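Local structure of muramoyltetrapeptide carboxypeptidase (Oxalobacter formigenes OXCC13, 6UUK) at residues 78-83 / 186-191; 150-155 / 314-319; 156-161 / 168-173; 221-226 / 256-261; 242-247 / 321-326. The protein probably acts as a serine carboxypeptidase of the S66 family, trimming the terminal D-alanine from the tetrapeptide stems of cell-wall muropeptides. All coordinates share one frame; numbering follows the deposited sequence.

Interaction 1 (78-83 / 186-191)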
# COMPACT_ATOMS: atom_id res chain seq x y z
N LYS B 78 -20.29 8.77 -29.18
CA LYS B 78 -20.98 8.83 -30.46
C LYS B 78 -20.77 10.18 -31.14
O LYS B 78 -20.49 10.25 -32.34
CB LYS B 78 -22.47 8.57 -30.26
CG LYS B 78 -23.34 8.93 -31.45
CD LYS B 78 -24.79 9.11 -31.03
CE LYS B 78 -24.93 10.21 -29.99
NZ LYS B 78 -26.34 10.41 -29.56
N SER B 79 -20.90 11.27 -30.37
CA SER B 79 -20.75 12.60 -30.94
C SER B 79 -19.34 12.84 -31.47
O SER B 79 -19.16 13.59 -32.43
CB SER B 79 -21.12 13.67 -29.91
OG SER B 79 -20.26 13.59 -28.78
N ARG B 80 -18.34 12.21 -30.85
CA ARG B 80 -16.97 12.32 -31.33
C ARG B 80 -16.66 11.34 -32.46
O ARG B 80 -15.52 11.31 -32.94
CB ARG B 80 -15.99 12.12 -30.17
CG ARG B 80 -16.22 13.07 -29.01
CD ARG B 80 -15.10 12.99 -27.98
NE ARG B 80 -13.87 13.60 -28.47
CZ ARG B 80 -13.57 14.89 -28.37
NH1 ARG B 80 -14.43 15.72 -27.79
NH2 ARG B 80 -12.43 15.35 -28.84
N GLY B 81 -17.64 10.54 -32.88
CA GLY B 81 -17.48 9.67 -34.04
C GLY B 81 -16.80 8.35 -33.75
O GLY B 81 -15.72 8.08 -34.27
N TYR B 82 -17.44 7.51 -32.94
CA TYR B 82 -16.90 6.19 -32.63
C TYR B 82 -18.03 5.19 -32.47
O TYR B 82 -19.14 5.55 -32.05
CB TYR B 82 -16.03 6.22 -31.36
CG TYR B 82 -14.83 7.14 -31.46
CD1 TYR B 82 -13.71 6.77 -32.19
CD2 TYR B 82 -14.82 8.36 -30.81
CE1 TYR B 82 -12.61 7.61 -32.29
CE2 TYR B 82 -13.73 9.21 -30.89
CZ TYR B 82 -12.63 8.83 -31.63
OH TYR B 82 -11.53 9.66 -31.72
N GLU B 83 -17.75 3.94 -32.82
CA GLU B 83 -18.72 2.86 -32.70
C GLU B 83 -18.57 2.20 -31.34
O GLU B 83 -17.52 1.63 -31.03
CB GLU B 83 -18.52 1.84 -33.83
CG GLU B 83 -19.58 0.75 -33.88
CD GLU B 83 -19.33 -0.24 -35.00
OE1 GLU B 83 -18.27 -0.14 -35.66
OE2 GLU B 83 -20.18 -1.12 -35.22
N PHE B 186 -9.24 19.37 -23.14
CA PHE B 186 -7.85 18.95 -23.03
C PHE B 186 -7.74 17.44 -22.92
O PHE B 186 -6.86 16.82 -23.54
CB PHE B 186 -7.20 19.64 -21.83
CG PHE B 186 -5.76 19.25 -21.61
CD1 PHE B 186 -5.44 18.20 -20.77
CD2 PHE B 186 -4.74 19.94 -22.23
CE1 PHE B 186 -4.12 17.84 -20.56
CE2 PHE B 186 -3.42 19.59 -22.02
CZ PHE B 186 -3.11 18.54 -21.18
N THR B 187 -8.62 16.82 -22.12
CA THR B 187 -8.54 15.38 -21.92
C THR B 187 -9.01 14.62 -23.16
O THR B 187 -8.36 13.66 -23.60
CB THR B 187 -9.38 14.98 -20.70
OG1 THR B 187 -8.83 15.59 -19.52
CG2 THR B 187 -9.39 13.47 -20.53
N LEU B 188 -10.14 15.04 -23.74
CA LEU B 188 -10.71 14.29 -24.85
C LEU B 188 -9.90 14.45 -26.13
O LEU B 188 -9.81 13.50 -26.92
CB LEU B 188 -12.16 14.73 -25.08
CG LEU B 188 -13.26 13.98 -24.32
CD1 LEU B 188 -13.02 13.98 -22.82
CD2 LEU B 188 -14.63 14.56 -24.65
N ASN B 189 -9.30 15.62 -26.35
CA ASN B 189 -8.49 15.81 -27.55
C ASN B 189 -7.15 15.10 -27.44
O ASN B 189 -6.65 14.56 -28.44
CB ASN B 189 -8.28 17.31 -27.81
CG ASN B 189 -9.58 18.03 -28.10
OD1 ASN B 189 -10.67 17.49 -27.90
ND2 ASN B 189 -9.48 19.27 -28.57
N HIS B 190 -6.54 15.09 -26.25
CA HIS B 190 -5.31 14.33 -26.06
C HIS B 190 -5.55 12.84 -26.16
O HIS B 190 -4.66 12.09 -26.58
CB HIS B 190 -4.68 14.68 -24.71
CG HIS B 190 -3.78 15.87 -24.75
ND1 HIS B 190 -2.41 15.77 -24.91
CD2 HIS B 190 -4.05 17.20 -24.64
CE1 HIS B 190 -1.88 16.98 -24.90
NE2 HIS B 190 -2.85 17.86 -24.74
N PHE B 191 -6.75 12.38 -25.80
CA PHE B 191 -7.07 10.96 -25.90
C PHE B 191 -7.25 10.54 -27.36
O PHE B 191 -6.66 9.55 -27.81
CB PHE B 191 -8.32 10.63 -25.09
CG PHE B 191 -8.87 9.26 -25.35
CD1 PHE B 191 -8.24 8.14 -24.84
CD2 PHE B 191 -10.03 9.09 -26.08
CE1 PHE B 191 -8.75 6.87 -25.08
CE2 PHE B 191 -10.55 7.83 -26.32
CZ PHE B 191 -9.90 6.72 -25.82
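Arg80 starts with CG anti to its carbonyl carbon (chi1 -56°), beside the backbone N, and its chain then bends at chi3. This bend turns the guanidinium onto Leu188 and Asn189. The contact joins the turn after helix 67-79, in the alpha/beta N-terminal domain, to the flank of helix 185-196. Leu188 covers one face of the guanidinium. Its CB sits 3.6 Å above the plane, over the centre of the group. Its CD2 reaches Arg80 NH1 at 3.4 Å and touches Arg80 CD at 3.7 Å, so the aliphatic part of the arginine is packed as well.

Asn189 works at the edge. The side chain of Asn189 leaves its backbone heading away from 78-83, yet OD1 ends beside the guanidinium. Arg80 NH2 donates to Asn189 OD1 at 2.9 Å. The bond is bent, with an N-H...O angle of 137°, and the guanidinium and amide planes are 40° apart. The stronger polar partner is Asp192, further along the same helix, which forms a salt bridge with Arg80 NE. Together the two bonds probably limit the rotation of the guanidinium over Leu188. The backbone is also near: Leu188 O lies 3.7 Å from Arg80 NH2.

Interaction 2 (150-155 / 314-319)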
# COMPACT_ATOMS: atom_id res chain seq x y z
N GLY B 150 -7.23 3.36 -19.43
CA GLY B 150 -7.76 3.43 -18.08
C GLY B 150 -6.69 3.93 -17.12
O GLY B 150 -5.54 4.15 -17.49
N HIS B 151 -7.11 4.11 -15.88
CA HIS B 151 -6.23 4.57 -14.81
C HIS B 151 -6.81 4.12 -13.48
O HIS B 151 -7.74 3.30 -13.43
CB HIS B 151 -6.05 6.09 -14.88
CG HIS B 151 -7.30 6.86 -14.59
ND1 HIS B 151 -8.21 7.19 -15.56
CD2 HIS B 151 -7.78 7.37 -13.43
CE1 HIS B 151 -9.21 7.87 -15.02
NE2 HIS B 151 -8.97 7.99 -13.73
N SER B 152 -6.25 4.64 -12.39
CA SER B 152 -6.67 4.33 -11.02
C SER B 152 -6.46 2.84 -10.78
O SER B 152 -5.32 2.37 -10.96
CB SER B 152 -8.10 4.84 -10.80
OG SER B 152 -8.57 4.52 -9.50
N ASP B 153 -7.48 2.08 -10.40
CA ASP B 153 -7.32 0.65 -10.17
C ASP B 153 -6.94 -0.10 -11.44
O ASP B 153 -6.37 -1.20 -11.36
CB ASP B 153 -8.60 0.07 -9.57
CG ASP B 153 -8.49 -1.42 -9.28
OD1 ASP B 153 -7.69 -1.80 -8.40
OD2 ASP B 153 -9.21 -2.20 -9.92
N PHE B 154 -7.22 0.46 -12.61
CA PHE B 154 -6.89 -0.19 -13.87
C PHE B 154 -5.39 -0.23 -14.13
O PHE B 154 -4.97 -0.88 -15.10
CB PHE B 154 -7.60 0.52 -15.03
CG PHE B 154 -7.77 -0.34 -16.25
CD1 PHE B 154 -8.64 -1.42 -16.24
CD2 PHE B 154 -7.07 -0.06 -17.41
CE1 PHE B 154 -8.80 -2.20 -17.37
CE2 PHE B 154 -7.23 -0.84 -18.54
CZ PHE B 154 -8.09 -1.91 -18.52
N THR B 155 -4.58 0.45 -13.31
CA THR B 155 -3.13 0.31 -13.42
C THR B 155 -2.70 -1.12 -13.17
O THR B 155 -1.73 -1.60 -13.77
CB THR B 155 -2.44 1.26 -12.44
OG1 THR B 155 -2.87 2.61 -12.69
CG2 THR B 155 -0.93 1.19 -12.59
N PHE B 314 -0.96 14.62 -15.28
CA PHE B 314 -1.70 13.37 -15.32
C PHE B 314 -2.09 12.98 -13.90
O PHE B 314 -1.30 13.11 -12.97
CB PHE B 314 -0.88 12.25 -15.97
CG PHE B 314 -1.58 10.92 -15.98
CD1 PHE B 314 -2.58 10.66 -16.89
CD2 PHE B 314 -1.23 9.94 -15.07
CE1 PHE B 314 -3.23 9.44 -16.90
CE2 PHE B 314 -1.87 8.72 -15.07
CZ PHE B 314 -2.87 8.47 -15.99
N GLY B 315 -3.32 12.49 -13.76
CA GLY B 315 -3.83 12.08 -12.46
C GLY B 315 -5.34 12.05 -12.48
O GLY B 315 -5.96 12.01 -13.55
N HIS B 316 -5.92 12.09 -11.29
CA HIS B 316 -7.38 12.15 -11.15
C HIS B 316 -7.88 13.59 -11.22
O HIS B 316 -8.61 14.06 -10.35
CB HIS B 316 -7.81 11.48 -9.85
CG HIS B 316 -7.47 10.02 -9.78
ND1 HIS B 316 -6.18 9.56 -9.67
CD2 HIS B 316 -8.26 8.92 -9.80
CE1 HIS B 316 -6.18 8.24 -9.63
NE2 HIS B 316 -7.43 7.83 -9.71
N THR B 317 -7.47 14.30 -12.26
CA THR B 317 -7.86 15.68 -12.49
C THR B 317 -8.74 15.76 -13.73
O THR B 317 -8.84 14.82 -14.52
CB THR B 317 -6.63 16.57 -12.67
OG1 THR B 317 -5.84 16.10 -13.77
CG2 THR B 317 -5.77 16.56 -11.41
N LYS B 318 -9.40 16.91 -13.88
CA LYS B 318 -10.23 17.14 -15.05
C LYS B 318 -9.40 17.08 -16.33
O LYS B 318 -9.78 16.41 -17.30
CB LYS B 318 -10.96 18.48 -14.94
CG LYS B 318 -11.58 18.95 -16.25
CD LYS B 318 -12.25 20.30 -16.09
CE LYS B 318 -12.76 20.82 -17.42
NZ LYS B 318 -13.45 22.12 -17.28
N ASP B 319 -8.27 17.78 -16.35
CA ASP B 319 -7.38 17.78 -17.49
C ASP B 319 -6.29 16.73 -17.28
O ASP B 319 -5.49 16.84 -16.35
CB ASP B 319 -6.76 19.16 -17.70
CG ASP B 319 -7.72 20.14 -18.35
OD1 ASP B 319 -8.95 19.92 -18.24
OD2 ASP B 319 -7.25 21.11 -18.97
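His151 and His316 meet as a T-shaped pair. The edge of the His151 ring is directed at the face of the His316 ring. The centroids are 5.1 Å apart and the planes stand at 80°. His151 CD2 makes the approach, 3.7 Å above the His316 plane and displaced toward the rim. Its nearest ring atom there is His316 NE2, at 3.8 Å. The rotation of His151 is fixed by a hydrogen bond between His151 ND1 and Gly171 O.

Ser152 comes to His316 differently, at the ring edge. Its OG lies in the His316 plane, 3.5 Å from NE2, while its CB is at 3.3 Å from the same nitrogen. The hydroxyl is hydrogen-bonded to Gly125 O. Ser152 is the predicted nucleophile and His316 a predicted charge-relay residue. The serine follows strand 147-150 just before helix 155-163 with a positive phi of 61°, as in a nucleophile elbow. On its far side, His316 ND1 has a weak hydrogen bond to Glu246, the predicted third member of the triad.

Phe314 has CG anti to its backbone N (chi1 178°), which extends the ring toward His151. There Phe314 CZ meets His151 CB obliquely at 4.1 Å.

Interaction 3 (156-161 / 168-173)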
# COMPACT_ATOMS: atom_id res chain seq x y z
N VAL B 156 -3.41 -1.84 -12.29
CA VAL B 156 -3.12 -3.25 -12.05
C VAL B 156 -3.28 -4.05 -13.34
O VAL B 156 -2.46 -4.93 -13.64
CB VAL B 156 -4.03 -3.79 -10.93
CG1 VAL B 156 -3.90 -5.30 -10.80
CG2 VAL B 156 -3.71 -3.10 -9.61
N PHE B 157 -4.32 -3.75 -14.11
CA PHE B 157 -4.53 -4.45 -15.38
C PHE B 157 -3.44 -4.14 -16.38
O PHE B 157 -3.06 -5.01 -17.18
CB PHE B 157 -5.90 -4.09 -15.95
CG PHE B 157 -6.30 -4.91 -17.15
CD1 PHE B 157 -5.95 -4.51 -18.43
CD2 PHE B 157 -7.04 -6.06 -16.99
CE1 PHE B 157 -6.32 -5.26 -19.53
CE2 PHE B 157 -7.42 -6.81 -18.09
CZ PHE B 157 -7.06 -6.41 -19.36
N GLU B 158 -2.91 -2.91 -16.36
CA GLU B 158 -1.93 -2.50 -17.35
C GLU B 158 -0.52 -2.98 -17.04
O GLU B 158 0.32 -3.03 -17.95
CB GLU B 158 -1.94 -0.97 -17.49
CG GLU B 158 -3.27 -0.41 -17.96
CD GLU B 158 -3.19 1.06 -18.31
OE1 GLU B 158 -2.09 1.65 -18.19
OE2 GLU B 158 -4.23 1.64 -18.70
N MSE B 159 -0.23 -3.33 -15.79
CA MSE B 159 1.09 -3.84 -15.43
C MSE B 159 1.25 -5.29 -15.87
O MSE B 159 2.32 -5.69 -16.33
CB MSE B 159 1.33 -3.71 -13.93
CG MSE B 159 1.42 -2.27 -13.43
SE MSE B 159 2.79 -1.22 -14.34
CE MSE B 159 1.65 -0.28 -15.62
N ALA B 160 0.18 -6.07 -15.72
CA ALA B 160 0.22 -7.46 -16.17
C ALA B 160 0.29 -7.55 -17.69
O ALA B 160 0.94 -8.46 -18.22
CB ALA B 160 -1.00 -8.22 -15.65
N LEU B 161 -0.35 -6.62 -18.40
CA LEU B 161 -0.18 -6.56 -19.85
C LEU B 161 1.26 -6.22 -20.22
O LEU B 161 1.83 -6.82 -21.14
CB LEU B 161 -1.14 -5.53 -20.45
CG LEU B 161 -2.59 -5.95 -20.66
CD1 LEU B 161 -3.36 -4.84 -21.35
CD2 LEU B 161 -2.65 -7.23 -21.48
N SER B 168 -0.22 -0.60 -23.19
CA SER B 168 -1.51 -0.04 -22.79
C SER B 168 -1.39 1.48 -22.70
O SER B 168 -0.31 2.06 -22.88
CB SER B 168 -1.96 -0.64 -21.47
OG SER B 168 -0.96 -0.51 -20.48
N PHE B 169 -2.51 2.13 -22.42
CA PHE B 169 -2.58 3.59 -22.37
C PHE B 169 -3.17 4.02 -21.04
O PHE B 169 -4.30 3.65 -20.71
CB PHE B 169 -3.41 4.14 -23.53
CG PHE B 169 -2.83 3.86 -24.88
CD1 PHE B 169 -1.95 4.76 -25.47
CD2 PHE B 169 -3.16 2.70 -25.56
CE1 PHE B 169 -1.41 4.50 -26.72
CE2 PHE B 169 -2.62 2.44 -26.81
CZ PHE B 169 -1.75 3.34 -27.39
N SER B 170 -2.40 4.80 -20.28
CA SER B 170 -2.87 5.35 -19.01
C SER B 170 -3.57 6.67 -19.32
O SER B 170 -2.91 7.71 -19.48
CB SER B 170 -1.71 5.53 -18.04
OG SER B 170 -2.17 5.60 -16.70
N GLY B 171 -4.89 6.64 -19.41
CA GLY B 171 -5.65 7.81 -19.78
C GLY B 171 -7.00 7.89 -19.09
O GLY B 171 -7.16 7.55 -17.92
N PRO B 172 -8.01 8.34 -19.83
CA PRO B 172 -9.33 8.57 -19.23
C PRO B 172 -10.15 7.29 -19.13
O PRO B 172 -9.82 6.26 -19.72
CB PRO B 172 -9.98 9.56 -20.20
CG PRO B 172 -9.39 9.20 -21.52
CD PRO B 172 -7.97 8.76 -21.24
N MSE B 173 -11.22 7.38 -18.35
CA MSE B 173 -12.19 6.29 -18.23
C MSE B 173 -13.60 6.82 -18.41
O MSE B 173 -13.81 8.02 -18.60
CB MSE B 173 -12.06 5.60 -16.87
CG MSE B 173 -10.74 4.87 -16.66
SE MSE B 173 -10.74 3.78 -15.05
CE MSE B 173 -11.13 5.17 -13.73
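Helix 156-161 and strand 168-170 run roughly antiparallel, at 148°, with axes 8.9 Å apart and the CA atoms of Glu158 and Ser168 6.0 Å from each other. They are the helix and second strand of a beta-alpha-beta unit that begins with strand 147-150. Glu158 carries most of the contact. Its CG lies anti to the carbonyl carbon (chi1 -62°) and the chain is extended beyond it, which carries the carboxylate past Ser168 to the backbone of Phe169.

Ser168 OG touches Glu158 CB at 3.2 Å and gives a weak hydrogen bond to Glu158 OE1 at 3.3 Å. Glu158 OE2 is 2.8 Å from Phe169 O, with no hydrogen bond assigned between these two acceptors. Gly150 O, in the first strand of the unit, is also close to OE2. Two carbonyl oxygens so near OE2 would probably disfavour a negative charge there, which is consistent with a raised pKa. Val325, on the neighbouring strand 323-325, packs against the same side chain. Replacing Glu158 with alanine would probably leave Ser168 OG without this acceptor and open a gap between the helix and the backbone of Phe169.

Leu161, one turn on, adds a looser apolar touch through CD1 to Ser168 CB at 4.4 Å. At the far end of the carboxylate, Glu158 OE1 lies 3.9 Å from Ser170 CB.

Interaction 4 (221-226 / 256-261)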
# COMPACT_ATOMS: atom_id res chain seq x y z
N GLY B 221 1.75 4.45 -13.40
CA GLY B 221 0.35 4.78 -13.27
C GLY B 221 -0.02 5.26 -11.88
O GLY B 221 0.50 6.27 -11.40
N ASN B 222 -0.93 4.54 -11.22
CA ASN B 222 -1.36 4.91 -9.88
C ASN B 222 -0.34 4.43 -8.86
O ASN B 222 0.11 3.27 -8.91
CB ASN B 222 -2.74 4.32 -9.58
CG ASN B 222 -3.27 4.74 -8.23
OD1 ASN B 222 -3.10 4.04 -7.23
ND2 ASN B 222 -3.92 5.90 -8.19
N LEU B 223 0.03 5.31 -7.92
CA LEU B 223 1.07 4.97 -6.96
C LEU B 223 0.62 3.87 -6.01
O LEU B 223 1.42 3.00 -5.63
CB LEU B 223 1.48 6.22 -6.17
CG LEU B 223 2.55 6.01 -5.09
CD1 LEU B 223 3.83 5.46 -5.70
CD2 LEU B 223 2.82 7.31 -4.35
N THR B 224 -0.65 3.88 -5.61
CA THR B 224 -1.15 2.85 -4.70
C THR B 224 -1.17 1.48 -5.37
O THR B 224 -0.87 0.47 -4.73
CB THR B 224 -2.54 3.22 -4.19
OG1 THR B 224 -2.50 4.52 -3.58
CG2 THR B 224 -3.04 2.20 -3.18
N MSE B 225 -1.50 1.44 -6.66
CA MSE B 225 -1.57 0.17 -7.38
C MSE B 225 -0.18 -0.34 -7.74
O MSE B 225 0.03 -1.55 -7.86
CB MSE B 225 -2.41 0.33 -8.65
CG MSE B 225 -3.75 1.01 -8.40
SE MSE B 225 -4.77 0.16 -6.98
CE MSE B 225 -6.08 1.57 -6.66
N LEU B 226 0.78 0.58 -7.90
CA LEU B 226 2.15 0.18 -8.18
C LEU B 226 2.84 -0.37 -6.93
O LEU B 226 3.52 -1.40 -6.99
CB LEU B 226 2.94 1.35 -8.76
CG LEU B 226 2.62 1.71 -10.21
CD1 LEU B 226 3.44 2.92 -10.66
CD2 LEU B 226 2.87 0.52 -11.12
N GLU B 256 5.49 9.36 0.16
CA GLU B 256 6.88 8.97 0.40
C GLU B 256 6.98 7.52 0.86
O GLU B 256 7.96 6.85 0.55
CB GLU B 256 7.50 9.89 1.46
CG GLU B 256 9.01 9.82 1.53
CD GLU B 256 9.57 10.61 2.71
OE1 GLU B 256 9.53 10.09 3.84
OE2 GLU B 256 10.03 11.75 2.49
N ARG B 257 5.97 7.04 1.58
CA ARG B 257 6.00 5.66 2.07
C ARG B 257 5.95 4.68 0.91
O ARG B 257 6.79 3.77 0.82
CB ARG B 257 4.82 5.43 3.02
CG ARG B 257 4.76 4.05 3.64
CD ARG B 257 3.59 3.96 4.60
NE ARG B 257 2.34 4.36 3.96
CZ ARG B 257 1.21 4.62 4.61
NH1 ARG B 257 1.18 4.53 5.94
NH2 ARG B 257 0.13 4.98 3.95
N MSE B 258 4.99 4.84 0.00
CA MSE B 258 4.85 3.95 -1.14
C MSE B 258 6.02 4.09 -2.11
O MSE B 258 6.38 3.14 -2.80
CB MSE B 258 3.52 4.20 -1.85
CG MSE B 258 2.31 3.82 -1.02
SE MSE B 258 0.62 4.24 -1.88
CE MSE B 258 -0.59 3.41 -0.59
N LEU B 259 6.60 5.29 -2.17
CA LEU B 259 7.81 5.48 -2.97
C LEU B 259 9.01 4.79 -2.35
O LEU B 259 9.91 4.36 -3.07
CB LEU B 259 8.09 6.97 -3.15
CG LEU B 259 7.17 7.73 -4.12
CD1 LEU B 259 7.50 9.21 -4.13
CD2 LEU B 259 7.27 7.15 -5.52
N LEU B 260 9.03 4.66 -1.02
CA LEU B 260 10.11 3.92 -0.37
C LEU B 260 9.98 2.43 -0.61
O LEU B 260 10.99 1.72 -0.68
CB LEU B 260 10.13 4.22 1.13
CG LEU B 260 10.76 5.55 1.55
CD1 LEU B 260 10.75 5.70 3.06
CD2 LEU B 260 12.18 5.66 1.00
N GLN B 261 8.75 1.92 -0.72
CA GLN B 261 8.57 0.51 -1.05
C GLN B 261 9.09 0.20 -2.45
O GLN B 261 9.75 -0.82 -2.67
CB GLN B 261 7.09 0.12 -0.94
CG GLN B 261 6.82 -1.35 -1.25
CD GLN B 261 5.37 -1.73 -1.02
OE1 GLN B 261 4.49 -0.87 -0.95
NE2 GLN B 261 5.12 -3.03 -0.91
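Leu223 and Thr224 are the residues of 221-226 that meet Met258 and Leu259. Just before them, Asn222 is the N-cap of helix 223-228. Its OD1 accepts from Met225 N at 3.1 Å, in the carbonyl plane and on a lone pair. Leu223 comes next, with CG anti to its backbone N (chi1 179°), which directs the branches at helix 252-264. Leu223 CG packs on Met258 CB at 3.8 Å. Its CD1 meets Leu259 CD2, also at 3.8 Å, with the two leucines crossed at about a right angle. The extended end of Met258, a selenomethionine here, runs against Thr224. Thr224 OG1 is 3.6 Å from the selenium, and CG2 is 3.8 Å from Met258 CE. The threonine hydroxyl is hydrogen-bonded to Asp247. Arg257 of the second subunit also packs on Thr224, so the dimer interface is close by. The arrangement is helix packing in an alternating beta/alpha fold: helix 223-228 links parallel strands 213-222 and 242-248, and helix 252-264 leads on to strand 273-280.

Interaction 5 (242-247 / 321-326)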
# COMPACT_ATOMS: atom_id res chain seq x y z
N ILE B 242 11.39 5.06 -17.91
CA ILE B 242 10.92 6.31 -17.33
C ILE B 242 9.61 6.01 -16.61
O ILE B 242 8.59 5.74 -17.25
CB ILE B 242 10.75 7.40 -18.39
CG1 ILE B 242 12.04 7.57 -19.19
CG2 ILE B 242 10.35 8.72 -17.75
CD1 ILE B 242 11.97 8.65 -20.25
N LEU B 243 9.64 6.07 -15.28
CA LEU B 243 8.50 5.70 -14.45
C LEU B 243 7.73 6.95 -14.03
O LEU B 243 8.34 7.93 -13.59
CB LEU B 243 8.97 4.92 -13.22
CG LEU B 243 7.89 4.43 -12.25
CD1 LEU B 243 7.01 3.38 -12.91
CD2 LEU B 243 8.53 3.87 -10.99
N PHE B 244 6.41 6.90 -14.16
CA PHE B 244 5.54 7.98 -13.74
C PHE B 244 4.50 7.46 -12.76
O PHE B 244 4.02 6.32 -12.88
CB PHE B 244 4.85 8.65 -14.94
CG PHE B 244 3.85 7.77 -15.65
CD1 PHE B 244 4.26 6.90 -16.64
CD2 PHE B 244 2.50 7.84 -15.33
CE1 PHE B 244 3.35 6.09 -17.29
CE2 PHE B 244 1.58 7.03 -15.98
CZ PHE B 244 2.01 6.16 -16.96
N VAL B 245 4.14 8.29 -11.78
CA VAL B 245 3.20 7.92 -10.73
C VAL B 245 2.25 9.08 -10.47
O VAL B 245 2.53 10.24 -10.79
CB VAL B 245 3.91 7.52 -9.42
CG1 VAL B 245 4.68 6.22 -9.61
CG2 VAL B 245 4.83 8.63 -8.95
N GLU B 246 1.10 8.75 -9.87
CA GLU B 246 0.11 9.73 -9.46
C GLU B 246 -0.81 9.09 -8.43
O GLU B 246 -0.87 7.86 -8.32
CB GLU B 246 -0.69 10.27 -10.66
CG GLU B 246 -1.35 9.21 -11.52
CD GLU B 246 -2.65 8.68 -10.94
OE1 GLU B 246 -2.95 7.48 -11.12
OE2 GLU B 246 -3.37 9.47 -10.28
N ASP B 247 -1.53 9.93 -7.69
CA ASP B 247 -2.42 9.44 -6.65
C ASP B 247 -3.31 10.59 -6.19
O ASP B 247 -3.09 11.75 -6.54
CB ASP B 247 -1.65 8.85 -5.47
CG ASP B 247 -2.29 7.59 -4.92
OD1 ASP B 247 -3.52 7.44 -5.06
OD2 ASP B 247 -1.56 6.75 -4.35
N VAL B 321 -3.69 13.68 -19.62
CA VAL B 321 -3.18 13.22 -20.91
C VAL B 321 -3.25 11.70 -20.95
O VAL B 321 -3.42 11.02 -19.93
CB VAL B 321 -1.74 13.71 -21.16
CG1 VAL B 321 -1.70 15.22 -21.26
CG2 VAL B 321 -0.81 13.21 -20.07
N THR B 322 -3.12 11.16 -22.16
CA THR B 322 -3.11 9.72 -22.39
C THR B 322 -1.66 9.29 -22.58
O THR B 322 -1.02 9.66 -23.58
CB THR B 322 -3.97 9.34 -23.59
OG1 THR B 322 -5.34 9.66 -23.32
CG2 THR B 322 -3.85 7.85 -23.88
N LEU B 323 -1.14 8.51 -21.64
CA LEU B 323 0.26 8.08 -21.66
C LEU B 323 0.35 6.63 -22.08
O LEU B 323 -0.16 5.75 -21.37
CB LEU B 323 0.89 8.28 -20.28
CG LEU B 323 0.95 9.72 -19.78
CD1 LEU B 323 1.56 9.78 -18.38
CD2 LEU B 323 1.73 10.59 -20.75
N PRO B 324 0.97 6.33 -23.22
CA PRO B 324 1.13 4.92 -23.63
C PRO B 324 2.07 4.16 -22.72
O PRO B 324 3.29 4.31 -22.81
CB PRO B 324 1.70 5.04 -25.05
CG PRO B 324 1.37 6.43 -25.50
CD PRO B 324 1.43 7.26 -24.26
N VAL B 325 1.51 3.33 -21.84
CA VAL B 325 2.33 2.51 -20.95
C VAL B 325 3.01 1.42 -21.77
O VAL B 325 2.34 0.59 -22.40
CB VAL B 325 1.49 1.91 -19.82
CG1 VAL B 325 2.31 0.92 -19.02
CG2 VAL B 325 0.95 3.01 -18.92
N GLY B 326 4.34 1.42 -21.78
CA GLY B 326 5.11 0.50 -22.58
C GLY B 326 5.74 1.10 -23.81
O GLY B 326 6.50 0.41 -24.50
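The CH-pi contact comes first: Leu323 CD1 stands over one face of the Phe244 ring. It lies 3.8 Å from the ring centroid and 16° off the ring normal. The methyl is shifted a little toward the rim, nearest to Phe244 CE2 and CD2. The two side chains lie alongside each other, pointing opposite ways. Phe244 has CG between its backbone N and carbonyl carbon (chi1 68°), which sends the ring out from strand 242-248 to strand 323-325. Phe244 lies two residues before the predicted charge-relay Glu246.

The second contact is apolar and at the ring edge. Val325 CG2 meets Phe244 CZ at 3.9 Å, near the ring plane, and the two side chains cross at about a right angle. Leu218 and Leu312 also pack on Phe244. With an alanine in place of Phe244, the methyls of Leu323 and Val325 would probably lose their shared aromatic partner and a gap would open between the two sheets.

The closest CA atoms of the segments, of Phe244 and Leu323, are 9.5 Å apart, and the strands belong to different sheets. The sheets therefore meet here through shape and nonpolar packing, with no polar bond across the two segments.

How the interactions relate
Interactions 3, 4 and 5 are buried, interaction 2 is partly buried near the chain's centre, and interaction 1 is peripheral. Chemistry follows place: interaction 1 uses a charged group, while 4 and 5 rely on apolar packing. Interaction 3 places a buried carboxylate beside strand 168-170. That strand pairs with strand 323-325 of interaction 5, through Ser170 N to Leu323 O, so the two contacts share one sheet. Interaction 5 joins this sheet to the one that carries interaction 4. Interaction 2 brings together the predicted nucleophile and histidine, and interaction 5 holds the strand of the predicted Glu246. Thr187, in interaction 1, hydrogen-bonds to Lys318 O of interaction 2.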